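Local coordinates for myosin-17 (Arabidopsis thaliana, PDB 7KFL), which is a plant class XI myosin motor whose globular tail, the cargo-binding domain, probably recognises the cargoes to be moved along actin, at residues D13-C18 / T51-R56; L87-L92 / D390-M395; A275-L280 / D297-I302; L330-L335 / V362-D367. One frame throughout, in Å; residues are numbered along the deposited sequence.

Interaction 1. Residues D13-C18 / T51-R56; sequences DLLVKC and TSVFDR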
loop_
_atom_site.group_PDB
_atom_site.type_symbol
_atom_site.label_atom_id
_atom_site.label_comp_id
_atom_site.label_asym_id
_atom_site.label_seq_id
_atom_site.Cartn_x
_atom_site.Cartn_y
_atom_site.Cartn_z
ATOM N N ASP A 13 -13.833 -21.976 23.243
ATOM C CA ASP A 13 -14.117 -22.939 22.142
ATOM C C ASP A 13 -15.306 -22.437 21.310
ATOM O O ASP A 13 -15.283 -22.621 20.078
ATOM C CB ASP A 13 -14.395 -24.352 22.671
ATOM C CG ASP A 13 -13.175 -25.258 22.728
ATOM O OD1 ASP A 13 -12.402 -25.267 21.749
ATOM O OD2 ASP A 13 -13.011 -25.953 23.750
ATOM N N LEU A 14 -16.300 -21.832 21.967
ATOM C CA LEU A 14 -17.531 -21.289 21.332
ATOM C C LEU A 14 -17.184 -20.082 20.451
ATOM O O LEU A 14 -17.602 -20.080 19.280
ATOM C CB LEU A 14 -18.540 -20.905 22.422
ATOM C CG LEU A 14 -19.793 -21.776 22.520
ATOM C CD1 LEU A 14 -20.656 -21.633 21.274
ATOM C CD2 LEU A 14 -19.437 -23.235 22.768
ATOM N N LEU A 15 -16.460 -19.098 20.998
ATOM C CA LEU A 15 -16.083 -17.840 20.295
ATOM C C LEU A 15 -15.247 -18.183 19.057
ATOM O O LEU A 15 -15.545 -17.633 17.984
ATOM C CB LEU A 15 -15.311 -16.919 21.248
ATOM C CG LEU A 15 -14.982 -15.526 20.705
ATOM C CD1 LEU A 15 -16.245 -14.762 20.335
ATOM C CD2 LEU A 15 -14.165 -14.730 21.711
ATOM N N VAL A 16 -14.251 -19.065 19.209
ATOM C CA VAL A 16 -13.353 -19.534 18.110
ATOM C C VAL A 16 -14.216 -20.045 16.950
ATOM O O VAL A 16 -13.892 -19.716 15.793
ATOM C CB VAL A 16 -12.363 -20.613 18.597
ATOM C CG1 VAL A 16 -11.734 -21.387 17.443
ATOM C CG2 VAL A 16 -11.280 -20.017 19.484
ATOM N N LYS A 17 -15.269 -20.811 17.252
ATOM C CA LYS A 17 -16.160 -21.444 16.242
ATOM C C LYS A 17 -17.010 -20.372 15.547
ATOM O O LYS A 17 -17.281 -20.540 14.344
ATOM C CB LYS A 17 -17.025 -22.527 16.894
ATOM C CG LYS A 17 -17.712 -23.493 15.932
ATOM C CD LYS A 17 -16.813 -24.095 14.856
ATOM C CE LYS A 17 -15.410 -24.450 15.320
ATOM N NZ LYS A 17 -14.586 -24.978 14.207
ATOM N N CYS A 18 -17.394 -19.311 16.265
ATOM C CA CYS A 18 -18.183 -18.168 15.729
ATOM C C CYS A 18 -17.317 -17.311 14.795
ATOM O O CYS A 18 -17.795 -16.984 13.690
ATOM C CB CYS A 18 -18.752 -17.313 16.854
ATOM S SG CYS A 18 -20.005 -18.181 17.834
ATOM N N THR A 51 -5.207 -15.783 31.098
ATOM C CA THR A 51 -6.300 -16.350 30.259
ATOM C C THR A 51 -5.755 -16.731 28.879
ATOM O O THR A 51 -4.791 -16.083 28.428
ATOM C CB THR A 51 -7.476 -15.373 30.116
ATOM O OG1 THR A 51 -8.476 -15.992 29.305
ATOM C CG2 THR A 51 -7.087 -14.045 29.503
ATOM N N SER A 52 -6.384 -17.720 28.235
ATOM C CA SER A 52 -6.019 -18.266 26.901
ATOM C C SER A 52 -6.847 -17.603 25.791
ATOM O O SER A 52 -6.512 -17.815 24.611
ATOM C CB SER A 52 -6.191 -19.764 26.869
ATOM O OG SER A 52 -5.155 -20.413 27.592
ATOM N N VAL A 53 -7.886 -16.839 26.149
ATOM C CA VAL A 53 -8.877 -16.267 25.187
ATOM C C VAL A 53 -8.137 -15.472 24.104
ATOM O O VAL A 53 -8.440 -15.680 22.914
ATOM C CB VAL A 53 -9.948 -15.412 25.893
ATOM C CG1 VAL A 53 -9.372 -14.166 26.552
ATOM C CG2 VAL A 53 -11.076 -15.039 24.941
ATOM N N PHE A 54 -7.193 -14.614 24.500
ATOM C CA PHE A 54 -6.455 -13.695 23.595
ATOM C C PHE A 54 -5.596 -14.510 22.621
ATOM O O PHE A 54 -5.654 -14.239 21.410
ATOM C CB PHE A 54 -5.610 -12.712 24.405
ATOM C CG PHE A 54 -6.409 -11.804 25.303
ATOM C CD1 PHE A 54 -7.317 -10.903 24.773
ATOM C CD2 PHE A 54 -6.255 -11.848 26.680
ATOM C CE1 PHE A 54 -8.054 -10.068 25.598
ATOM C CE2 PHE A 54 -6.992 -11.013 27.505
ATOM C CZ PHE A 54 -7.890 -10.124 26.962
ATOM N N ASP A 55 -4.830 -15.475 23.139
ATOM C CA ASP A 55 -3.979 -16.397 22.338
ATOM C C ASP A 55 -4.828 -17.073 21.255
ATOM O O ASP A 55 -4.358 -17.162 20.104
ATOM C CB ASP A 55 -3.309 -17.461 23.215
ATOM C CG ASP A 55 -2.055 -16.989 23.929
ATOM O OD1 ASP A 55 -1.562 -15.890 23.597
ATOM O OD2 ASP A 55 -1.575 -17.730 24.808
ATOM N N ARG A 56 -6.034 -17.517 21.615
ATOM C CA ARG A 56 -6.917 -18.337 20.745
ATOM C C ARG A 56 -7.520 -17.465 19.640
ATOM O O ARG A 56 -7.663 -17.977 18.511
ATOM C CB ARG A 56 -7.986 -19.024 21.598
ATOM C CG ARG A 56 -7.407 -20.049 22.562
ATOM C CD ARG A 56 -8.317 -21.235 22.791
ATOM N NE ARG A 56 -8.682 -21.901 21.547
ATOM C CZ ARG A 56 -9.611 -22.844 21.439
ATOM N NH1 ARG A 56 -10.280 -23.247 22.507
ATOM N NH2 ARG A 56 -9.871 -23.383 20.260
#
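Asp13 OD1 is gripped by two nitrogens of one guanidinium group, and the two grips are unequal. Arg56 NH1 lies 3.0 Å from Asp13 OD1 with a nearly straight N-H (165°), whereas Arg56 NH2 reaches the same oxygen only at 3.5 Å, a weak and more bent bond. The oxygen sits in the guanidinium plane, but the guanidinium meets it from above the carboxylate plane, the two planes standing 85° apart. This is therefore a salt bridge through one oxygen, not a paired, coplanar fork. Val16 supplies the second half of the contact. Its CG2 rides 3.5 Å above one face of the Arg56 guanidinium, offset toward the rim, and comes within 3.7 Å of Arg56 NH2. A bent chain, turned at chi2 and again at chi3 (56°), brings the head round so that Val16 CG2 meets its face and Asp13 OD1 its edge. Deeper in, Leu15 CD2 and Val53 CG2 make a loose apolar touch at 4.5 Å, next to Leu40 of helix 31-43, which Val53 also meets. A leucine in place of Arg56 would probably leave Asp13 without its cationic mate and Val16 CG2 without the flat surface beneath it. The contact thus joins helix 4-20 to the N-terminal part of helix 53-65 by a charge pair at its partly exposed margin, backed by apolar side chains on the inner side.

Interaction 2. Residues L87-L92 / D390-M395; sequences LLQRTL and DISKSM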
loop_
_atom_site.group_PDB
_atom_site.type_symbol
_atom_site.label_atom_id
_atom_site.label_comp_id
_atom_site.label_asym_id
_atom_site.label_seq_id
_atom_site.Cartn_x
_atom_site.Cartn_y
_atom_site.Cartn_z
ATOM N N LEU A 87 -11.335 -0.146 19.120
ATOM C CA LEU A 87 -12.084 -0.348 20.390
ATOM C C LEU A 87 -11.085 -0.505 21.542
ATOM O O LEU A 87 -11.246 0.203 22.556
ATOM C CB LEU A 87 -12.987 -1.581 20.265
ATOM C CG LEU A 87 -14.072 -1.510 19.191
ATOM C CD1 LEU A 87 -14.596 -2.898 18.856
ATOM C CD2 LEU A 87 -15.210 -0.598 19.622
ATOM N N LEU A 88 -10.091 -1.388 21.380
ATOM C CA LEU A 88 -9.008 -1.646 22.370
ATOM C C LEU A 88 -8.254 -0.344 22.676
ATOM O O LEU A 88 -7.959 -0.109 23.861
ATOM C CB LEU A 88 -8.048 -2.708 21.821
ATOM C CG LEU A 88 -8.610 -4.123 21.680
ATOM C CD1 LEU A 88 -7.507 -5.099 21.305
ATOM C CD2 LEU A 88 -9.308 -4.581 22.951
ATOM N N GLN A 89 -7.954 0.457 21.647
ATOM C CA GLN A 89 -7.195 1.736 21.756
ATOM C C GLN A 89 -7.948 2.718 22.662
ATOM O O GLN A 89 -7.274 3.447 23.411
ATOM C CB GLN A 89 -6.968 2.344 20.370
ATOM C CG GLN A 89 -6.315 3.723 20.388
ATOM C CD GLN A 89 -4.894 3.701 20.897
ATOM O OE1 GLN A 89 -4.206 2.682 20.843
ATOM N NE2 GLN A 89 -4.433 4.841 21.389
ATOM N N ARG A 90 -9.283 2.735 22.592
ATOM C CA ARG A 90 -10.156 3.696 23.320
ATOM C C ARG A 90 -10.641 3.095 24.648
ATOM O O ARG A 90 -11.343 3.816 25.383
ATOM C CB ARG A 90 -11.357 4.084 22.452
ATOM C CG ARG A 90 -11.005 4.899 21.215
ATOM C CD ARG A 90 -12.241 5.266 20.412
ATOM N NE ARG A 90 -11.929 5.946 19.159
ATOM C CZ ARG A 90 -12.824 6.293 18.233
ATOM N NH1 ARG A 90 -14.109 6.026 18.404
ATOM N NH2 ARG A 90 -12.428 6.904 17.129
ATOM N N THR A 91 -10.278 1.843 24.954
ATOM C CA THR A 91 -10.774 1.076 26.132
ATOM C C THR A 91 -9.632 0.832 27.130
ATOM O O THR A 91 -9.705 1.379 28.247
ATOM C CB THR A 91 -11.427 -0.239 25.685
ATOM O OG1 THR A 91 -12.564 0.094 24.888
ATOM C CG2 THR A 91 -11.860 -1.120 26.837
ATOM N N LEU A 92 -8.630 0.035 26.742
ATOM C CA LEU A 92 -7.547 -0.462 27.639
ATOM C C LEU A 92 -6.723 0.718 28.170
ATOM O O LEU A 92 -6.095 1.410 27.350
ATOM C CB LEU A 92 -6.648 -1.443 26.875
ATOM C CG LEU A 92 -7.338 -2.624 26.188
ATOM C CD1 LEU A 92 -6.329 -3.716 25.869
ATOM C CD2 LEU A 92 -8.475 -3.189 27.025
ATOM N N ASP A 390 -3.185 6.721 14.635
ATOM C CA ASP A 390 -3.551 7.325 13.323
ATOM C C ASP A 390 -4.859 6.703 12.823
ATOM O O ASP A 390 -5.758 7.467 12.420
ATOM C CB ASP A 390 -2.464 7.123 12.261
ATOM C CG ASP A 390 -1.204 7.942 12.479
ATOM O OD1 ASP A 390 -1.276 8.956 13.203
ATOM O OD2 ASP A 390 -0.160 7.559 11.913
ATOM N N ILE A 391 -4.941 5.368 12.837
ATOM C CA ILE A 391 -6.139 4.588 12.402
ATOM C C ILE A 391 -7.358 5.086 13.189
ATOM O O ILE A 391 -8.390 5.365 12.555
ATOM C CB ILE A 391 -5.918 3.070 12.579
ATOM C CG1 ILE A 391 -4.831 2.547 11.635
ATOM C CG2 ILE A 391 -7.228 2.309 12.414
ATOM C CD1 ILE A 391 -4.618 1.052 11.699
ATOM N N SER A 392 -7.228 5.196 14.515
ATOM C CA SER A 392 -8.296 5.634 15.453
ATOM C C SER A 392 -8.618 7.121 15.252
ATOM O O SER A 392 -9.809 7.474 15.357
ATOM C CB SER A 392 -7.911 5.349 16.885
ATOM O OG SER A 392 -6.845 6.186 17.306
ATOM N N LYS A 393 -7.599 7.953 14.996
ATOM C CA LYS A 393 -7.731 9.429 14.819
ATOM C C LYS A 393 -8.714 9.721 13.678
ATOM O O LYS A 393 -9.571 10.607 13.856
ATOM C CB LYS A 393 -6.366 10.091 14.578
ATOM C CG LYS A 393 -5.766 10.788 15.797
ATOM C CD LYS A 393 -4.249 10.750 15.873
ATOM C CE LYS A 393 -3.568 11.955 15.257
ATOM N NZ LYS A 393 -2.107 11.738 15.118
ATOM N N SER A 394 -8.592 9.002 12.557
ATOM C CA SER A 394 -9.576 9.000 11.442
ATOM C C SER A 394 -10.714 8.030 11.782
ATOM O O SER A 394 -10.470 7.096 12.570
ATOM C CB SER A 394 -8.922 8.652 10.128
ATOM O OG SER A 394 -8.431 7.319 10.136
ATOM N N MET A 395 -11.905 8.256 11.218
ATOM C CA MET A 395 -13.127 7.427 11.421
ATOM C C MET A 395 -13.532 7.469 12.901
ATOM O O MET A 395 -13.705 8.535 13.492
ATOM C CB MET A 395 -12.897 5.978 10.967
ATOM C CG MET A 395 -12.703 4.969 12.092
ATOM S SD MET A 395 -12.297 3.316 11.469
ATOM C CE MET A 395 -10.603 3.140 12.029
#
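Ser392, Arg90 and Gln89 carry this contact, the serine taking part through its backbone oxygen as well as its side chain. Arg90 NH2 donates to Ser392 O at 3.2 Å, moderately bent at the hydrogen (144°). The oxygen lies at the edge of the guanidinium, close to its plane, while the donor is tilted 24° from the plane of the carbonyl. An arginine chain extended from CG to NE spans the gap: CG stands anti to the carbonyl carbon (chi1 -67°) and the next torsions are fully stretched, carrying the head across to the end of helix 388-393. The same nitrogen has a longer approach, 4.2 Å, to Met395 O. Beside this bond the aliphatic part of Gln89 lies against the serine, with Gln89 CG 4.0 Å from Ser392 OG. That hydroxyl is not spent on Gln89; it bonds back to Glu389 O in its own helix, so that what it offers Gln89 is simple van der Waals contact. Just beyond, Ser394 OG donates to Ile391 O at 3.1 Å where the chain leaves helical geometry. The positive head of Arg90 probably suits the negative end of the helix dipole. A side-chain donor reaching a carbonyl of the final turn is characteristic of helix C-termini, and here it joins the last helix of the chain to the residue just past helix 71-89 in a mostly helical tail.

Interaction 3. Residues A275-L280 / D297-I302; sequences AGLAEL and DELRHI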
loop_
_atom_site.group_PDB
_atom_site.type_symbol
_atom_site.label_atom_id
_atom_site.label_comp_id
_atom_site.label_asym_id
_atom_site.label_seq_id
_atom_site.Cartn_x
_atom_site.Cartn_y
_atom_site.Cartn_z
ATOM N N ALA A 275 1.082 7.210 -22.275
ATOM C CA ALA A 275 -0.225 6.557 -22.529
ATOM C C ALA A 275 -0.628 5.753 -21.289
ATOM O O ALA A 275 -1.785 5.888 -20.847
ATOM C CB ALA A 275 -0.150 5.678 -23.753
ATOM N N GLY A 276 0.306 4.960 -20.756
ATOM C CA GLY A 276 0.129 4.167 -19.525
ATOM C C GLY A 276 -0.242 5.028 -18.331
ATOM O O GLY A 276 -1.168 4.639 -17.599
ATOM N N LEU A 277 0.453 6.154 -18.135
ATOM C CA LEU A 277 0.243 7.079 -16.987
ATOM C C LEU A 277 -1.179 7.654 -17.035
ATOM O O LEU A 277 -1.749 7.888 -15.953
ATOM C CB LEU A 277 1.295 8.195 -17.025
ATOM C CG LEU A 277 2.743 7.768 -16.778
ATOM C CD1 LEU A 277 3.677 8.966 -16.854
ATOM C CD2 LEU A 277 2.899 7.063 -15.437
ATOM N N ALA A 278 -1.729 7.864 -18.236
ATOM C CA ALA A 278 -3.102 8.375 -18.463
ATOM C C ALA A 278 -4.132 7.352 -17.965
ATOM O O ALA A 278 -5.163 7.780 -17.407
ATOM C CB ALA A 278 -3.299 8.699 -19.924
ATOM N N GLU A 279 -3.866 6.055 -18.162
ATOM C CA GLU A 279 -4.697 4.935 -17.640
ATOM C C GLU A 279 -4.708 4.969 -16.106
ATOM O O GLU A 279 -5.803 4.851 -15.519
ATOM C CB GLU A 279 -4.169 3.586 -18.137
ATOM C CG GLU A 279 -4.541 3.279 -19.574
ATOM C CD GLU A 279 -5.944 2.733 -19.786
ATOM O OE1 GLU A 279 -6.606 2.376 -18.788
ATOM O OE2 GLU A 279 -6.371 2.657 -20.955
ATOM N N LEU A 280 -3.532 5.122 -15.486
ATOM C CA LEU A 280 -3.359 5.107 -14.008
ATOM C C LEU A 280 -3.934 6.392 -13.400
ATOM O O LEU A 280 -4.498 6.310 -12.294
ATOM C CB LEU A 280 -1.874 4.944 -13.671
ATOM C CG LEU A 280 -1.214 3.660 -14.173
ATOM C CD1 LEU A 280 0.249 3.615 -13.762
ATOM C CD2 LEU A 280 -1.947 2.425 -13.670
ATOM N N ASP A 297 0.566 11.428 -7.153
ATOM C CA ASP A 297 1.763 12.256 -6.841
ATOM C C ASP A 297 2.985 11.368 -6.560
ATOM O O ASP A 297 4.107 11.900 -6.581
ATOM C CB ASP A 297 1.488 13.214 -5.679
ATOM C CG ASP A 297 0.602 14.390 -6.060
ATOM O OD1 ASP A 297 0.645 14.803 -7.242
ATOM O OD2 ASP A 297 -0.127 14.885 -5.175
ATOM N N GLU A 298 2.789 10.071 -6.317
ATOM C CA GLU A 298 3.897 9.097 -6.119
ATOM C C GLU A 298 4.603 8.815 -7.451
ATOM O O GLU A 298 5.763 8.369 -7.401
ATOM C CB GLU A 298 3.373 7.809 -5.483
ATOM C CG GLU A 298 3.118 7.953 -3.995
ATOM C CD GLU A 298 4.367 8.296 -3.204
ATOM O OE1 GLU A 298 5.342 7.520 -3.286
ATOM O OE2 GLU A 298 4.372 9.354 -2.535
ATOM N N LEU A 299 3.940 9.075 -8.586
ATOM C CA LEU A 299 4.492 8.865 -9.955
ATOM C C LEU A 299 5.220 10.126 -10.447
ATOM O O LEU A 299 5.584 10.158 -11.642
ATOM C CB LEU A 299 3.348 8.503 -10.911
ATOM C CG LEU A 299 2.619 7.190 -10.629
ATOM C CD1 LEU A 299 1.434 7.029 -11.566
ATOM C CD2 LEU A 299 3.552 5.997 -10.762
ATOM N N ARG A 300 5.428 11.123 -9.577
ATOM C CA ARG A 300 5.994 12.453 -9.941
ATOM C C ARG A 300 7.344 12.286 -10.657
ATOM O O ARG A 300 7.619 13.100 -11.556
ATOM C CB ARG A 300 6.104 13.364 -8.712
ATOM C CG ARG A 300 6.983 12.831 -7.589
ATOM C CD ARG A 300 6.795 13.617 -6.301
ATOM N NE ARG A 300 7.437 12.968 -5.160
ATOM C CZ ARG A 300 8.348 13.522 -4.356
ATOM N NH1 ARG A 300 8.749 14.772 -4.533
ATOM N NH2 ARG A 300 8.850 12.816 -3.355
ATOM N N HIS A 301 8.149 11.279 -10.289
ATOM C CA HIS A 301 9.455 10.962 -10.934
ATOM C C HIS A 301 9.229 10.527 -12.386
ATOM O O HIS A 301 9.742 11.207 -13.294
ATOM C CB HIS A 301 10.222 9.862 -10.185
ATOM C CG HIS A 301 10.770 10.265 -8.856
ATOM N ND1 HIS A 301 12.078 10.684 -8.697
ATOM C CD2 HIS A 301 10.214 10.277 -7.625
ATOM C CE1 HIS A 301 12.298 10.957 -7.427
ATOM N NE2 HIS A 301 11.168 10.716 -6.749
ATOM N N ILE A 302 8.511 9.418 -12.588
ATOM C CA ILE A 302 8.289 8.808 -13.935
ATOM C C ILE A 302 7.549 9.816 -14.825
ATOM O O ILE A 302 7.923 9.930 -16.003
ATOM C CB ILE A 302 7.564 7.444 -13.849
ATOM C CG1 ILE A 302 7.426 6.783 -15.226
ATOM C CG2 ILE A 302 6.210 7.558 -13.164
ATOM C CD1 ILE A 302 8.736 6.545 -15.943
#
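Leu277, Leu280, Leu299 and Ile302 meet through branched aliphatic chains alone, with no flat group between them; the ring of neighbouring His301 instead meets Phe255 of helix 236-260 edge-to-face. The setting is the helical bundle of the DIL domain, in which helix 267-287 is packed against the start of helix 300-309, the two segments running in roughly opposite directions. Leu277 is the central side chain. Its CD2 touches two partners, Leu299 CD1 at 4.1 Å and Ile302 CG2 at 4.0 Å. Leu277 and Leu299 point past each other in opposite directions and meet only through these end methyls. Leu280, one helical turn further on, reaches the same methyl of Leu299 as Leu277 does. All four side chains are buried, and neighbouring helices complete the core: Ile218 and Leu222 of helix 205-231 touch Leu280, while Phe247 and Ile250 of helix 236-260 touch Leu299. Leu299 holds the N-cap position, so this apolar residue marks the very start of helix 300-309. In Ile302 the longer branch CG1 runs anti to the backbone N (chi1 -176°), which leaves the short branch CG2 to face Leu277. The last of the apolar contacts joins two methyl groups, Leu280 CD1 and Leu299 CD1, 4.2 Å apart.

Interaction 4. Residues L330-L335 / V362-D367; sequences LSIQQL and VMMTED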
loop_
_atom_site.group_PDB
_atom_site.type_symbol
_atom_site.label_atom_id
_atom_site.label_comp_id
_atom_site.label_asym_id
_atom_site.label_seq_id
_atom_site.Cartn_x
_atom_site.Cartn_y
_atom_site.Cartn_z
ATOM N N LEU A 330 13.696 15.312 -10.129
ATOM C CA LEU A 330 14.848 14.493 -10.602
ATOM C C LEU A 330 16.162 15.131 -10.142
ATOM O O LEU A 330 16.274 16.370 -10.201
ATOM C CB LEU A 330 14.815 14.364 -12.130
ATOM C CG LEU A 330 14.072 13.144 -12.671
ATOM C CD1 LEU A 330 12.578 13.248 -12.400
ATOM C CD2 LEU A 330 14.332 12.970 -14.159
ATOM N N SER A 331 17.116 14.299 -9.710
ATOM C CA SER A 331 18.503 14.697 -9.355
ATOM C C SER A 331 19.314 14.926 -10.637
ATOM O O SER A 331 18.884 14.448 -11.710
ATOM C CB SER A 331 19.157 13.658 -8.485
ATOM O OG SER A 331 19.519 12.519 -9.248
ATOM N N ILE A 332 20.453 15.614 -10.519
ATOM C CA ILE A 332 21.392 15.885 -11.647
ATOM C C ILE A 332 21.907 14.545 -12.190
ATOM O O ILE A 332 21.964 14.402 -13.425
ATOM C CB ILE A 332 22.542 16.815 -11.208
ATOM C CG1 ILE A 332 22.043 18.220 -10.850
ATOM C CG2 ILE A 332 23.638 16.860 -12.264
ATOM C CD1 ILE A 332 21.489 19.011 -12.021
ATOM N N GLN A 333 22.261 13.606 -11.306
ATOM C CA GLN A 333 22.853 12.293 -11.687
ATOM C C GLN A 333 21.833 11.490 -12.509
ATOM O O GLN A 333 22.267 10.740 -13.409
ATOM C CB GLN A 333 23.308 11.496 -10.459
ATOM C CG GLN A 333 24.621 10.752 -10.677
ATOM C CD GLN A 333 24.583 9.305 -10.244
ATOM O OE1 GLN A 333 24.367 8.989 -9.075
ATOM N NE2 GLN A 333 24.815 8.405 -11.188
ATOM N N GLN A 334 20.537 11.646 -12.212
ATOM C CA GLN A 334 19.420 10.981 -12.938
ATOM C C GLN A 334 19.283 11.596 -14.334
ATOM O O GLN A 334 19.295 10.828 -15.317
ATOM C CB GLN A 334 18.107 11.115 -12.161
ATOM C CG GLN A 334 18.029 10.222 -10.931
ATOM C CD GLN A 334 16.918 10.621 -9.990
ATOM O OE1 GLN A 334 16.298 11.673 -10.141
ATOM N NE2 GLN A 334 16.662 9.783 -8.998
ATOM N N LEU A 335 19.152 12.927 -14.409
ATOM C CA LEU A 335 19.009 13.694 -15.677
ATOM C C LEU A 335 20.162 13.348 -16.623
ATOM O O LEU A 335 19.888 13.098 -17.810
ATOM C CB LEU A 335 18.996 15.195 -15.375
ATOM C CG LEU A 335 17.722 15.727 -14.722
ATOM C CD1 LEU A 335 17.913 17.165 -14.267
ATOM C CD2 LEU A 335 16.536 15.625 -15.670
ATOM N N VAL A 362 29.973 18.772 -14.245
ATOM C CA VAL A 362 30.682 19.600 -13.217
ATOM C C VAL A 362 29.910 19.532 -11.893
ATOM O O VAL A 362 30.566 19.392 -10.842
ATOM C CB VAL A 362 30.906 21.059 -13.674
ATOM C CG1 VAL A 362 29.635 21.731 -14.170
ATOM C CG2 VAL A 362 31.548 21.902 -12.580
ATOM N N MET A 363 28.577 19.632 -11.942
ATOM C CA MET A 363 27.676 19.581 -10.754
ATOM C C MET A 363 27.827 18.232 -10.037
ATOM O O MET A 363 27.719 18.215 -8.795
ATOM C CB MET A 363 26.211 19.774 -11.160
ATOM C CG MET A 363 25.729 21.208 -11.047
ATOM S SD MET A 363 24.364 21.565 -12.182
ATOM C CE MET A 363 23.569 22.927 -11.329
ATOM N N MET A 364 28.052 17.151 -10.792
ATOM C CA MET A 364 28.176 15.764 -10.264
ATOM C C MET A 364 29.542 15.576 -9.591
ATOM O O MET A 364 29.605 14.794 -8.623
ATOM C CB MET A 364 28.000 14.730 -11.379
ATOM C CG MET A 364 26.545 14.486 -11.731
ATOM S SD MET A 364 26.325 13.751 -13.369
ATOM C CE MET A 364 27.229 12.216 -13.175
ATOM N N THR A 365 30.586 16.256 -10.079
ATOM C CA THR A 365 31.953 16.247 -9.485
ATOM C C THR A 365 31.980 17.163 -8.254
ATOM O O THR A 365 32.694 16.820 -7.293
ATOM C CB THR A 365 33.022 16.618 -10.522
ATOM O OG1 THR A 365 32.611 17.817 -11.178
ATOM C CG2 THR A 365 33.253 15.529 -11.546
ATOM N N GLU A 366 31.234 18.276 -8.288
ATOM C CA GLU A 366 30.997 19.178 -7.124
ATOM C C GLU A 366 30.417 18.353 -5.969
ATOM O O GLU A 366 31.003 18.383 -4.866
ATOM C CB GLU A 366 30.054 20.324 -7.509
ATOM C CG GLU A 366 29.435 21.057 -6.324
ATOM C CD GLU A 366 27.989 21.491 -6.509
ATOM O OE1 GLU A 366 27.247 21.512 -5.505
ATOM O OE2 GLU A 366 27.606 21.813 -7.654
ATOM N N ASP A 367 29.304 17.656 -6.223
ATOM C CA ASP A 367 28.586 16.803 -5.235
ATOM C C ASP A 367 29.493 15.646 -4.797
ATOM O O ASP A 367 29.477 15.318 -3.596
ATOM C CB ASP A 367 27.255 16.293 -5.796
ATOM C CG ASP A 367 26.118 17.296 -5.699
ATOM O OD1 ASP A 367 26.405 18.505 -5.593
ATOM O OD2 ASP A 367 24.951 16.858 -5.724
#
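Gln333 and Met364 bring the two backbones together, their CA atoms 6.5 Å apart where the first turn of helix 332-341 lies beside helix 354-369. Ile332 is the wedge between two methionines. Its CG2, held anti to the backbone N while CG1 stands beside that nitrogen (chi1 -66°), rests on Met364 CG at 3.8 Å and also meets the base of Met363. The other branch of the isoleucine ends on sulfur, with Ile332 CD1 3.8 Å from Met363 SD, and these two side chains cross at about a right angle. Met364 then bends at its last torsion (chi3 60°), which brings its methyl round to Gln333: Met364 CE lies 3.9 Å from Gln333 CG. Thus the glutamine gives its aliphatic portion to the contact. The joint is wholly apolar and lies near the surface, each of its four residues being partly exposed. The helix that carries the isoleucine is capped just before it. Gln334 N donates to Ser331 OG at 3.3 Å, and in return Ser331 N donates to Gln334 OE1 at 2.8 Å, approaching from above the plane of the amide carbonyl. Both side chains have further partners in the loop that follows helix 354-369: Ser331 OG bonds to Ser375 O and Gln334 NE2 to Phe376 O. Reciprocal bonding between the N-cap residue and the third residue after it is the classic capping box, here capping the N-terminus of a helix whose first side chains dock on a neighbouring helix.

In the fold
The four contacts are spread along an elongated, mostly helical chain. Interactions 1 and 2 lie on the same side of its centre, their centres about 23 Å apart, and are linked by the consecutive helices 53-65 and 71-89. Interactions 3 and 4 lie together across from interaction 1, about 24 Å apart between centres, and touch where His301 O meets Leu330 CD1 at 3.6 Å. Centres of interactions 1 and 4 are about 59 Å apart. Interactions 1, 3 and 4 follow one another along the chain, each closed within a short span. Interaction 2 differs: it encloses both 3 and 4, returning the chain's last helix to helix 71-89 and so tying the C-terminus to the N-terminal part of the tail.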